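Local coordinates for 33 kDa chaperonin (Thermotoga maritima, PDB 1VQ0), which probably acts as a redox-regulated chaperone, protecting thermally unfolding and oxidatively damaged proteins from irreversible aggregation, at residues I14-M19 with V62-A67. Numbering follows the deposited sequence.
Sequences IYYGTM and VTPWLA
Pro64 CB lies over one face of the Tyr16 ring, 3.6 Å from the ring centroid and 15° off its normal, a CH-pi contact between a proline edge and an aromatic face. CB spreads over the face while Pro64 CG covers the CG-CD1 side, 3.7 Å from Tyr16 CG. The tyrosine meets them because its CG stands between the backbone N and the carbonyl carbon (chi1 62°). Beside this pair, CD1 of Ile14, at the end of its chain, meets Pro64 CG at 4.1 Å and also touches Thr63 OG1. With an alanine in place of Tyr16, the CH-pi contact would probably be lost and a gap opened between strand and turn, leaving the indole of Trp65 as the aromatic neighbour of Pro64 CB. In Hsp33 the contact joins strand 13-19, an inner strand of the large mixed sheet, to the short 3-10 turn after helix 46-62, an example of how a turn proline can dock on a strand tyrosine without any direct hydrogen bond. Pro64 CB also stands over one face of Trp65, toward the indole rim, and so touches two aromatic faces. A water at the indole edge accepts from Trp65 NE1 at 2.6 Å and donates to Gly17 O at 2.9 Å. Farther out, Arg25 makes a cation-pi contact with Trp65, Thr63 OG1 is hydrogen-bonded to Ala60 O, and backbone bonds tie the strand to Phe26 and Ile28 of one neighbour and Glu235 and Ala237 of the other.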
ATOM      1  N   ILE A  14     -18.515  -3.996 -22.029  1.00 37.87           N
ATOM      2  CA  ILE A  14     -17.929  -5.093 -21.264  1.00 35.73           C
ATOM      3  C   ILE A  14     -18.948  -6.227 -21.120  1.00 35.33           C
ATOM      4  O   ILE A  14     -20.168  -5.980 -20.961  1.00 34.69           O
ATOM      5  CB  ILE A  14     -17.371  -4.589 -19.872  1.00 35.65           C
ATOM      6  CG1 ILE A  14     -16.525  -5.663 -19.194  1.00 31.62           C
ATOM      7  CG2 ILE A  14     -18.491  -4.141 -18.946  1.00 35.50           C
ATOM      8  CD1 ILE A  14     -15.572  -5.170 -18.117  1.00 33.37           C
ATOM      9  N   TYR A  15     -18.442  -7.462 -21.177  1.00 34.59           N
ATOM     10  CA  TYR A  15     -19.244  -8.687 -20.947  1.00 33.02           C
ATOM     11  C   TYR A  15     -18.670  -9.436 -19.763  1.00 32.43           C
ATOM     12  O   TYR A  15     -17.460  -9.562 -19.666  1.00 30.90           O
ATOM     13  CB  TYR A  15     -19.225  -9.622 -22.153  1.00 33.96           C
ATOM     14  CG  TYR A  15     -19.496  -8.974 -23.483  1.00 35.81           C
ATOM     15  CD1 TYR A  15     -18.575  -8.070 -24.036  1.00 41.10           C
ATOM     16  CD2 TYR A  15     -20.638  -9.274 -24.196  1.00 41.03           C
ATOM     17  CE1 TYR A  15     -18.799  -7.473 -25.280  1.00 38.98           C
ATOM     18  CE2 TYR A  15     -20.877  -8.690 -25.459  1.00 44.04           C
ATOM     19  CZ  TYR A  15     -19.944  -7.789 -25.983  1.00 43.90           C
ATOM     20  OH  TYR A  15     -20.161  -7.189 -27.202  1.00 48.98           O
ATOM     21  N   TYR A  16     -19.514  -9.985 -18.894  1.00 30.90           N
ATOM     22  CA  TYR A  16     -18.984 -10.637 -17.707  1.00 31.16           C
ATOM     23  C   TYR A  16     -19.906 -11.705 -17.089  1.00 30.85           C
ATOM     24  O   TYR A  16     -21.131 -11.734 -17.307  1.00 30.71           O
ATOM     25  CB  TYR A  16     -18.527  -9.591 -16.663  1.00 31.37           C
ATOM     26  CG  TYR A  16     -19.667  -8.715 -16.183  1.00 32.30           C
ATOM     27  CD1 TYR A  16     -19.995  -7.539 -16.850  1.00 29.77           C
ATOM     28  CD2 TYR A  16     -20.444  -9.091 -15.069  1.00 31.33           C
ATOM     29  CE1 TYR A  16     -21.052  -6.734 -16.412  1.00 30.36           C
ATOM     30  CE2 TYR A  16     -21.466  -8.281 -14.617  1.00 31.50           C
ATOM     31  CZ  TYR A  16     -21.774  -7.106 -15.308  1.00 31.45           C
ATOM     32  OH  TYR A  16     -22.815  -6.335 -14.880  1.00 29.04           O
ATOM     33  N   GLY A  17     -19.280 -12.609 -16.335  1.00 30.95           N
ATOM     34  CA  GLY A  17     -19.970 -13.785 -15.780  1.00 30.62           C
ATOM     35  C   GLY A  17     -18.955 -14.621 -15.034  1.00 31.45           C
ATOM     36  O   GLY A  17     -17.838 -14.170 -14.750  1.00 29.75           O
ATOM     37  N   THR A  18     -19.375 -15.836 -14.701  1.00 31.98           N
ATOM     38  CA  THR A  18     -18.585 -16.822 -13.996  1.00 32.41           C
ATOM     39  C   THR A  18     -18.721 -18.163 -14.678  1.00 33.98           C
ATOM     40  O   THR A  18     -19.720 -18.415 -15.412  1.00 31.55           O
ATOM     41  CB  THR A  18     -19.089 -17.016 -12.554  1.00 33.14           C
ATOM     42  OG1 THR A  18     -20.440 -17.518 -12.568  1.00 30.35           O
ATOM     43  CG2 THR A  18     -19.093 -15.633 -11.762  1.00 32.72           C
ATOM     44  N   MET A  19     -17.734 -19.026 -14.386  1.00 34.20           N
ATOM     45  CA  MET A  19     -17.731 -20.403 -14.852  1.00 33.66           C
ATOM     46  C   MET A  19     -17.413 -21.355 -13.721  1.00 33.51           C
ATOM     47  O   MET A  19     -16.791 -20.963 -12.700  1.00 31.95           O
ATOM     48  CB  MET A  19     -16.719 -20.603 -15.986  1.00 34.11           C
ATOM     49  CG  MET A  19     -17.114 -20.038 -17.349  1.00 31.94           C
ATOM     50  SD  MET A  19     -18.376 -20.974 -18.215  1.00 34.36           S
ATOM     51  CE  MET A  19     -19.590 -19.996 -17.857  1.00 42.97           C
ATOM     52  N   VAL A  62     -12.042  -4.777 -14.290  1.00 31.80           N
ATOM     53  CA  VAL A  62     -12.378  -5.107 -12.883  1.00 30.70           C
ATOM     54  C   VAL A  62     -13.693  -4.447 -12.486  1.00 31.35           C
ATOM     55  O   VAL A  62     -14.237  -4.798 -11.457  1.00 32.62           O
ATOM     56  CB  VAL A  62     -11.273  -4.753 -11.844  1.00 31.02           C
ATOM     57  CG1 VAL A  62      -9.920  -5.445 -12.195  1.00 32.46           C
ATOM     58  CG2 VAL A  62     -11.027  -3.279 -11.827  1.00 29.05           C
ATOM     59  N   THR A  63     -14.250  -3.540 -13.310  1.00 31.97           N
ATOM     60  CA  THR A  63     -15.531  -2.848 -12.911  1.00 30.92           C
ATOM     61  C   THR A  63     -16.677  -3.721 -12.418  1.00 31.02           C
ATOM     62  O   THR A  63     -17.378  -3.293 -11.504  1.00 31.30           O
ATOM     63  CB  THR A  63     -16.113  -1.918 -13.978  1.00 31.20           C
ATOM     64  OG1 THR A  63     -16.155  -2.571 -15.248  1.00 27.67           O
ATOM     65  CG2 THR A  63     -15.194  -0.665 -14.180  1.00 30.12           C
ATOM     66  N   PRO A  64     -16.927  -4.889 -13.023  1.00 30.95           N
ATOM     67  CA  PRO A  64     -18.107  -5.722 -12.597  1.00 31.85           C
ATOM     68  C   PRO A  64     -17.999  -6.203 -11.179  1.00 30.63           C
ATOM     69  O   PRO A  64     -18.968  -6.655 -10.624  1.00 29.53           O
ATOM     70  CB  PRO A  64     -18.025  -6.940 -13.511  1.00 31.06           C
ATOM     71  CG  PRO A  64     -17.170  -6.485 -14.634  1.00 31.30           C
ATOM     72  CD  PRO A  64     -16.195  -5.522 -14.126  1.00 30.83           C
ATOM     73  N   TRP A  65     -16.800  -6.076 -10.605  1.00 31.01           N
ATOM     74  CA  TRP A  65     -16.467  -6.711  -9.329  1.00 31.98           C
ATOM     75  C   TRP A  65     -16.196  -5.711  -8.250  1.00 32.64           C
ATOM     76  O   TRP A  65     -15.910  -6.080  -7.132  1.00 32.27           O
ATOM     77  CB  TRP A  65     -15.297  -7.682  -9.506  1.00 31.45           C
ATOM     78  CG  TRP A  65     -15.539  -8.642 -10.623  1.00 34.15           C
ATOM     79  CD1 TRP A  65     -16.713  -9.358 -10.872  1.00 37.63           C
ATOM     80  CD2 TRP A  65     -14.645  -8.982 -11.676  1.00 31.18           C
ATOM     81  NE1 TRP A  65     -16.572 -10.095 -12.022  1.00 39.15           N
ATOM     82  CE2 TRP A  65     -15.314  -9.892 -12.528  1.00 36.25           C
ATOM     83  CE3 TRP A  65     -13.342  -8.617 -11.992  1.00 39.24           C
ATOM     84  CZ2 TRP A  65     -14.718 -10.422 -13.672  1.00 37.67           C
ATOM     85  CZ3 TRP A  65     -12.725  -9.173 -13.135  1.00 39.15           C
ATOM     86  CH2 TRP A  65     -13.416 -10.066 -13.944  1.00 36.03           C
ATOM     87  N   LEU A  66     -16.357  -4.430  -8.553  1.00 34.39           N
ATOM     88  CA  LEU A  66     -16.206  -3.389  -7.508  1.00 34.62           C
ATOM     89  C   LEU A  66     -17.373  -3.358  -6.497  1.00 34.99           C
ATOM     90  O   LEU A  66     -18.476  -3.811  -6.804  1.00 34.78           O
ATOM     91  CB  LEU A  66     -15.993  -2.022  -8.165  1.00 35.24           C
ATOM     92  CG  LEU A  66     -14.910  -2.015  -9.216  1.00 29.67           C
ATOM     93  CD1 LEU A  66     -14.755  -0.609  -9.860  1.00 32.33           C
ATOM     94  CD2 LEU A  66     -13.587  -2.496  -8.595  1.00 28.59           C
ATOM     95  N   ALA A  67     -17.111  -2.868  -5.272  1.00 34.04           N
ATOM     96  CA  ALA A  67     -18.184  -2.625  -4.334  1.00 34.22           C
ATOM     97  C   ALA A  67     -19.072  -1.461  -4.813  1.00 35.51           C
ATOM     98  O   ALA A  67     -18.779  -0.822  -5.787  1.00 33.63           O
ATOM     99  CB  ALA A  67     -17.617  -2.354  -2.962  1.00 34.36           C
TER
HETATM  100  O   HOH W   1     -18.174 -11.696 -13.210  1.00 58.17           O